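Local coordinates for fusion protein of Nuclear RNA export factor 2 and Protein panoramix (Drosophila melanogaster, PDB 6IEW) that acts with Piwi and Nxt1 in cotranscriptional transposon silencing in fly ovaries, its Nxf2 UBA (TAP-C) domain mediating the interaction with Panoramix, at residues L41-F44 and I45-A49; W25-S28 and I29-A33; K11-L14 and F15-V18. All coordinates share one frame; numbering follows the deposited sequence.

Contact 1 of 3, residues L41-F44 and I45-A49; sequences LKLF and IQKNA
Asn-48 N donates to Phe-44 O at 2.8 Å, the shortest hydrogen bond between 41-44 and 45-49. Both segments belong to helix 37-49 of the UBA-type TAP-C domain, in the Nxf2 part of the fusion. The bond is one of four successive i to i+4 backbone bonds of this alpha helix. Lys-47 N to Leu-43 O is the straightest of them, with an N-H...O angle of 173°. Ile-45 N reaches Leu-41 O and Gln-46 N reaches Lys-42 O in the same way.

The main side-chain contact joins Leu-43 and Lys-47, one turn apart. The two chains cross obliquely. Lys-47 lays its aliphatic part against the leucine, and CE comes to 3.6 Å from Leu-43 CG. Leu-43 CD1 lies 3.7 Å from Lys-47 CE. The lysine chain is extended until its last torsion, where it bends (chi4 -84°). The bend turns NZ toward Glu-32 of helix 23-32, with which it forms a salt bridge. The apolar part thus packs on leucine while the charge is paired.

On another side of the helix, Phe-44 and Ile-45 are in looser apolar contact, 4.3 Å from CD2 to CG1. The buried Phe-44 side chain also packs on Phe-15, through CB, and on Leu-21 and Phe-58. Ile-45 faces Glu-82 and Leu-85 of the fused Panoramix helix 70-93. Asn-48 OD1 accepts a hydrogen bond from Arg-74 of that helix. Ile-45 CG1, beside its own backbone N, sits 3.4 Å from Leu-41 O.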
loop_
_atom_site.group_PDB
_atom_site.type_symbol
_atom_site.label_atom_id
_atom_site.label_comp_id
_atom_site.label_asym_id
_atom_site.label_seq_id
_atom_site.Cartn_x
_atom_site.Cartn_y
_atom_site.Cartn_z
ATOM N N LEU A 41 -0.069 -5.459 1.537
ATOM C CA LEU A 41 0.367 -5.325 0.151
ATOM C C LEU A 41 -0.344 -6.332 -0.742
ATOM O O LEU A 41 -0.822 -5.989 -1.831
ATOM C CB LEU A 41 1.885 -5.487 0.057
ATOM C CG LEU A 41 2.698 -4.395 0.752
ATOM C CD1 LEU A 41 4.178 -4.746 0.726
ATOM C CD2 LEU A 41 2.459 -3.036 0.109
ATOM N N LYS A 42 -0.432 -7.588 -0.290
ATOM C CA LYS A 42 -1.153 -8.598 -1.058
ATOM C C LYS A 42 -2.620 -8.226 -1.218
ATOM O O LYS A 42 -3.213 -8.433 -2.287
ATOM C CB LYS A 42 -1.038 -9.961 -0.374
ATOM C CG LYS A 42 0.357 -10.545 -0.358
ATOM C CD LYS A 42 0.351 -11.903 0.320
ATOM C CE LYS A 42 1.733 -12.530 0.310
ATOM N NZ LYS A 42 1.739 -13.846 1.010
ATOM N N LEU A 43 -3.228 -7.694 -0.159
ATOM C CA LEU A 43 -4.630 -7.306 -0.227
ATOM C C LEU A 43 -4.838 -6.160 -1.206
ATOM O O LEU A 43 -5.823 -6.145 -1.954
ATOM C CB LEU A 43 -5.125 -6.937 1.172
ATOM C CG LEU A 43 -6.587 -6.511 1.276
ATOM C CD1 LEU A 43 -7.513 -7.598 0.753
ATOM C CD2 LEU A 43 -6.937 -6.153 2.711
ATOM N N PHE A 44 -3.919 -5.193 -1.222
ATOM C CA PHE A 44 -3.990 -4.112 -2.202
ATOM C C PHE A 44 -3.959 -4.657 -3.624
ATOM O O PHE A 44 -4.750 -4.242 -4.479
ATOM C CB PHE A 44 -2.837 -3.131 -1.978
ATOM C CG PHE A 44 -2.545 -2.255 -3.169
ATOM C CD1 PHE A 44 -3.524 -1.428 -3.705
ATOM C CD2 PHE A 44 -1.287 -2.256 -3.749
ATOM C CE1 PHE A 44 -3.250 -0.629 -4.804
ATOM C CE2 PHE A 44 -1.004 -1.457 -4.839
ATOM C CZ PHE A 44 -1.988 -0.645 -5.374
ATOM N N ILE A 45 -3.043 -5.588 -3.895
ATOM C CA ILE A 45 -2.926 -6.146 -5.241
ATOM C C ILE A 45 -4.205 -6.874 -5.641
ATOM O O ILE A 45 -4.673 -6.760 -6.782
ATOM C CB ILE A 45 -1.675 -7.038 -5.335
ATOM C CG1 ILE A 45 -0.422 -6.168 -5.243
ATOM C CG2 ILE A 45 -1.687 -7.858 -6.618
ATOM C CD1 ILE A 45 0.815 -6.936 -4.880
ATOM N N GLN A 46 -4.800 -7.618 -4.706
ATOM C CA GLN A 46 -6.036 -8.332 -5.008
ATOM C C GLN A 46 -7.183 -7.361 -5.253
ATOM O O GLN A 46 -7.916 -7.486 -6.241
ATOM C CB GLN A 46 -6.380 -9.295 -3.874
ATOM C CG GLN A 46 -7.617 -10.130 -4.154
ATOM C CD GLN A 46 -7.427 -11.047 -5.344
ATOM O OE1 GLN A 46 -6.454 -11.798 -5.409
ATOM N NE2 GLN A 46 -8.348 -10.981 -6.298
ATOM N N LYS A 47 -7.357 -6.385 -4.354
ATOM C CA LYS A 47 -8.405 -5.387 -4.540
ATOM C C LYS A 47 -8.224 -4.638 -5.852
ATOM O O LYS A 47 -9.202 -4.349 -6.555
ATOM C CB LYS A 47 -8.400 -4.404 -3.371
ATOM C CG LYS A 47 -8.924 -4.967 -2.064
ATOM C CD LYS A 47 -8.667 -3.974 -0.930
ATOM C CE LYS A 47 -9.351 -4.376 0.368
ATOM N NZ LYS A 47 -10.776 -3.941 0.424
ATOM N N ASN A 48 -6.978 -4.325 -6.206
ATOM C CA ASN A 48 -6.719 -3.631 -7.459
ATOM C C ASN A 48 -7.185 -4.462 -8.648
ATOM O O ASN A 48 -7.833 -3.947 -9.567
ATOM C CB ASN A 48 -5.231 -3.303 -7.571
ATOM C CG ASN A 48 -4.902 -2.536 -8.827
ATOM O OD1 ASN A 48 -5.157 -1.335 -8.915
ATOM N ND2 ASN A 48 -4.330 -3.224 -9.811
ATOM N N ALA A 49 -6.880 -5.763 -8.633
ATOM C CA ALA A 49 -7.263 -6.626 -9.746
ATOM C C ALA A 49 -8.775 -6.775 -9.850
ATOM O O ALA A 49 -9.303 -6.992 -10.947
ATOM C CB ALA A 49 -6.600 -7.995 -9.598
#

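Contact 2 of 3, residues W25-S28 and I29-A33; sequences WVTS and IVEEA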
loop_
_atom_site.group_PDB
_atom_site.type_symbol
_atom_site.label_atom_id
_atom_site.label_comp_id
_atom_site.label_asym_id
_atom_site.label_seq_id
_atom_site.Cartn_x
_atom_site.Cartn_y
_atom_site.Cartn_z
ATOM N N TRP A 25 -7.486 5.141 1.705
ATOM C CA TRP A 25 -7.372 3.730 1.354
ATOM C C TRP A 25 -6.267 3.027 2.124
ATOM O O TRP A 25 -6.325 1.805 2.295
ATOM C CB TRP A 25 -7.243 3.537 -0.160
ATOM C CG TRP A 25 -8.578 3.292 -0.770
ATOM C CD1 TRP A 25 -9.154 2.080 -1.029
ATOM C CD2 TRP A 25 -9.540 4.283 -1.139
ATOM N NE1 TRP A 25 -10.410 2.259 -1.557
ATOM C CE2 TRP A 25 -10.671 3.603 -1.633
ATOM C CE3 TRP A 25 -9.551 5.680 -1.110
ATOM C CZ2 TRP A 25 -11.797 4.273 -2.097
ATOM C CZ3 TRP A 25 -10.673 6.345 -1.568
ATOM C CH2 TRP A 25 -11.780 5.642 -2.055
ATOM N N VAL A 26 -5.268 3.776 2.598
ATOM C CA VAL A 26 -4.272 3.204 3.499
ATOM C C VAL A 26 -4.947 2.655 4.747
ATOM O O VAL A 26 -4.719 1.507 5.146
ATOM C CB VAL A 26 -3.195 4.251 3.835
ATOM C CG1 VAL A 26 -2.247 3.727 4.905
ATOM C CG2 VAL A 26 -2.436 4.642 2.579
ATOM N N THR A 27 -5.817 3.456 5.369
ATOM C CA THR A 27 -6.540 2.992 6.550
ATOM C C THR A 27 -7.382 1.765 6.232
ATOM O O THR A 27 -7.356 0.771 6.964
ATOM C CB THR A 27 -7.439 4.106 7.079
ATOM O OG1 THR A 27 -6.642 5.236 7.448
ATOM C CG2 THR A 27 -8.237 3.627 8.291
ATOM N N SER A 28 -8.134 1.818 5.130
ATOM C CA SER A 28 -9.031 0.725 4.776
ATOM C C SER A 28 -8.274 -0.590 4.610
ATOM O O SER A 28 -8.647 -1.618 5.186
ATOM C CB SER A 28 -9.776 1.083 3.489
ATOM O OG SER A 28 -10.528 -0.016 3.013
ATOM N N ILE A 29 -7.192 -0.568 3.834
ATOM C CA ILE A 29 -6.495 -1.805 3.504
ATOM C C ILE A 29 -5.683 -2.316 4.687
ATOM O O ILE A 29 -5.699 -3.514 4.993
ATOM C CB ILE A 29 -5.639 -1.606 2.243
ATOM C CG1 ILE A 29 -6.544 -1.294 1.047
ATOM C CG2 ILE A 29 -4.783 -2.844 1.972
ATOM C CD1 ILE A 29 -5.797 -0.831 -0.187
ATOM N N VAL A 30 -4.967 -1.423 5.374
ATOM C CA VAL A 30 -4.134 -1.847 6.497
ATOM C C VAL A 30 -4.990 -2.424 7.617
ATOM O O VAL A 30 -4.650 -3.455 8.211
ATOM C CB VAL A 30 -3.245 -0.682 6.972
ATOM C CG1 VAL A 30 -2.603 -0.990 8.323
ATOM C CG2 VAL A 30 -2.177 -0.383 5.927
ATOM N N GLU A 31 -6.118 -1.778 7.921
ATOM C CA GLU A 31 -6.986 -2.297 8.974
ATOM C C GLU A 31 -7.609 -3.630 8.574
ATOM O O GLU A 31 -7.716 -4.542 9.402
ATOM C CB GLU A 31 -8.055 -1.268 9.353
ATOM C CG GLU A 31 -7.488 -0.065 10.088
ATOM C CD GLU A 31 -8.556 0.848 10.669
ATOM O OE1 GLU A 31 -9.744 0.701 10.309
ATOM O OE2 GLU A 31 -8.200 1.713 11.497
ATOM N N GLU A 32 -8.017 -3.767 7.309
ATOM C CA GLU A 32 -8.605 -5.028 6.866
ATOM C C GLU A 32 -7.595 -6.165 6.917
ATOM O O GLU A 32 -7.973 -7.322 7.146
ATOM C CB GLU A 32 -9.196 -4.870 5.462
ATOM C CG GLU A 32 -9.968 -6.090 4.962
ATOM C CD GLU A 32 -10.558 -5.889 3.575
ATOM O OE1 GLU A 32 -10.892 -4.736 3.225
ATOM O OE2 GLU A 32 -10.683 -6.887 2.835
ATOM N N ALA A 33 -6.313 -5.863 6.721
ATOM C CA ALA A 33 -5.251 -6.859 6.777
ATOM C C ALA A 33 -4.708 -7.055 8.184
ATOM O O ALA A 33 -3.680 -7.719 8.356
ATOM C CB ALA A 33 -4.118 -6.482 5.819
#
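Helix 23-32 of the Nxf2 UBA (TAP-C) domain carries this contact, and its last turns run through 25-28 and 29-33. Ile-29, Val-30, Glu-31 and Glu-32 each donate their backbone N-H to the carbonyl four residues earlier. Val-30 N to Val-26 O is the shortest of these bonds at 2.9 Å. Ala-33 N still bonds to Ile-29 O, but Ala-33 itself leaves helical geometry, and the helix ends there.

Thr-27 and Glu-31 lie side by side and point the same way. Thr-27 CG2 approaches the carboxylate carbon CD of Glu-31 at 3.7 Å, so a methyl group, not the hydroxyl, meets the acid. Thr-27 OG1 lies beside its own backbone N (chi1 -61°) and is hydrogen-bonded to Ser-23 O. One residue away, Val-26 CG1 and Val-30 CG2 touch at 4.2 Å. Ile-29 CG1 rests 3.3 Å from Trp-25 O.

Val-26 and Val-30 face helix 4-19, Val-26 packing on Leu-12 and Gln-16, and Val-30 on Phe-15. Ile-29 bridges two helices, reaching both Phe-15 and, on helix 37-49, Leu-43. Trp-25 touches the loop residues Pro-54, Leu-56 and Ala-57.

Contact 3 of 3, residues K11-L14 and F15-V18; sequences KLLL and FQEV
Leu-13 and Gln-16 meet within helix 4-19, the first helix of the Nxf2 UBA (TAP-C) domain, where 11-14 runs straight on into 15-18. The contact has three kinds of interaction: backbone bonds, one water bridge and side-chain packing.

The backbone bonds are uneven. Gln-16 N to Leu-12 O is short, 2.8 Å, and lies in the carbonyl plane. Glu-17 N to Leu-13 O has the same length, but here the donor is tilted 25° from that plane. The two outer bonds, from Phe-15 N to Lys-11 O and from Val-18 N to Leu-14 O, are weak, both at 3.4 Å.

A water bridges Leu-14 O and Glu-17 OE1, donating to both, with 2.8 Å to Leu-14 O. Leu-14 O thus accepts from the water as well as, weakly, from Val-18 N. Glu-17 is deposited in two conformers; in the one described here it takes part in the bridge. In that conformer OE2 also forms a salt bridge to Arg-80 of the fused Panoramix helix. A glycerol, probably from the crystallisation liquor, lies near Glu-17, but a bond to it is doubtful.

Among the side chains, Leu-13 and Gln-16 run alongside each other. Gln-16 is extended, with CG anti to the backbone N (chi1 -177°). Gln-16 OE1 comes to 3.1 Å from Leu-13 CD2, a tight contact of an amide oxygen with a methyl group, while NE2 bonds to Leu-21 O. The amide is therefore held from its nitrogen side. Phe-15 instead goes into the core, against Ile-29, Val-30, Ala-40 and Leu-41. Val-18 packs on Phe-37 and Leu-41, and its CG2 comes to 3.4 Å from Leu-14 O.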
loop_
_atom_site.group_PDB
_atom_site.type_symbol
_atom_site.label_atom_id
_atom_site.label_comp_id
_atom_site.label_asym_id
_atom_site.label_seq_id
_atom_site.Cartn_x
_atom_site.Cartn_y
_atom_site.Cartn_z
ATOM N N LYS A 11 3.056 1.980 10.850
ATOM C CA LYS A 11 2.640 0.873 9.993
ATOM C C LYS A 11 1.771 1.362 8.841
ATOM O O LYS A 11 1.827 0.806 7.736
ATOM C CB LYS A 11 1.909 -0.186 10.813
ATOM C CG LYS A 11 2.809 -0.933 11.781
ATOM C CD LYS A 11 2.035 -1.966 12.576
ATOM C CE LYS A 11 2.951 -2.683 13.557
ATOM N NZ LYS A 11 2.199 -3.591 14.463
ATOM N N LEU A 12 0.964 2.395 9.080
ATOM C CA LEU A 12 0.185 2.983 7.993
ATOM C C LEU A 12 1.103 3.645 6.974
ATOM O O LEU A 12 0.952 3.451 5.762
ATOM C CB LEU A 12 -0.815 3.994 8.559
ATOM C CG LEU A 12 -1.953 3.420 9.407
ATOM C CD1 LEU A 12 -2.577 4.509 10.263
ATOM C CD2 LEU A 12 -3.014 2.775 8.530
ATOM N N LEU A 13 2.079 4.418 7.453
ATOM C CA LEU A 13 3.004 5.098 6.549
ATOM C C LEU A 13 3.892 4.117 5.789
ATOM O O LEU A 13 4.237 4.367 4.631
ATOM C CB LEU A 13 3.849 6.125 7.305
ATOM C CG LEU A 13 3.191 7.453 7.679
ATOM C CD1 LEU A 13 4.250 8.514 7.942
ATOM C CD2 LEU A 13 2.245 7.896 6.579
ATOM N N LEU A 14 4.304 3.021 6.428
ATOM C CA LEU A 14 5.034 1.961 5.734
ATOM C C LEU A 14 4.298 1.547 4.467
ATOM O O LEU A 14 4.880 1.479 3.376
ATOM C CB LEU A 14 5.119 0.758 6.672
ATOM C CG LEU A 14 6.360 -0.073 6.978
ATOM C CD1 LEU A 14 7.643 0.723 6.826
ATOM C CD2 LEU A 14 6.200 -0.590 8.402
ATOM N N PHE A 15 3.000 1.288 4.596
ATOM C CA PHE A 15 2.193 0.861 3.462
ATOM C C PHE A 15 1.927 2.020 2.513
ATOM O O PHE A 15 1.968 1.850 1.286
ATOM C CB PHE A 15 0.886 0.273 3.993
ATOM C CG PHE A 15 -0.114 -0.072 2.933
ATOM C CD1 PHE A 15 -0.113 -1.327 2.345
ATOM C CD2 PHE A 15 -1.078 0.847 2.548
ATOM C CE1 PHE A 15 -1.045 -1.651 1.378
ATOM C CE2 PHE A 15 -2.015 0.528 1.579
ATOM C CZ PHE A 15 -1.996 -0.723 0.994
ATOM N N GLN A 16 1.649 3.207 3.063
ATOM C CA GLN A 16 1.395 4.367 2.218
ATOM C C GLN A 16 2.604 4.698 1.352
ATOM O O GLN A 16 2.454 5.057 0.178
ATOM C CB GLN A 16 0.995 5.577 3.069
ATOM C CG GLN A 16 0.645 6.809 2.235
ATOM C CD GLN A 16 -0.007 7.924 3.035
ATOM O OE1 GLN A 16 0.578 8.457 3.973
ATOM N NE2 GLN A 16 -1.223 8.292 2.651
ATOM N N GLU A 17 3.812 4.581 1.912
ATOM C CA GLU A 17 5.012 4.921 1.155
ATOM C C GLU A 17 5.209 3.973 -0.022
ATOM O O GLU A 17 5.597 4.401 -1.114
ATOM C CB GLU A 17 6.233 4.907 2.078
ATOM C CG GLU A 17 7.509 5.468 1.456
ATOM C CD GLU A 17 8.248 4.458 0.593
ATOM O OE1 GLU A 17 8.092 3.240 0.827
ATOM O OE2 GLU A 17 8.984 4.884 -0.323
ATOM N N VAL A 18 4.950 2.682 0.185
ATOM C CA VAL A 18 5.130 1.705 -0.887
ATOM C C VAL A 18 4.118 1.936 -2.000
ATOM O O VAL A 18 4.471 1.964 -3.185
ATOM C CB VAL A 18 5.041 0.273 -0.330
ATOM C CG1 VAL A 18 5.022 -0.743 -1.473
ATOM C CG2 VAL A 18 6.191 0.008 0.627
HETATM O O HOH W 1 7.680 1.890 3.212
#

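Overall arrangement
The three contacts lie on the three successive helices of the Nxf2 UBA domain, in the chain order 3, 2, 1. Contacts 2 and 3 have centres about 10 Å apart, contacts 1 and 2 about 11 Å, and contacts 1 and 3 about 15 Å. Phe-15 of contact 3 touches both of the others: its CZ lies 3.6 Å from Ile-29 CG2 and 3.9 Å from Phe-44 CB. Contacts 1 and 2 also share a salt bridge, Lys-47 NZ to Glu-32 OE1, at 2.9 Å. Contact 1 meets the fused Panoramix helix 70-93 through Leu-41, Ile-45 and Asn-48. Contact 3 meets its Arg-80 through the backbone O of Val-18 and, in the conformer given, the Glu-17 carboxylate.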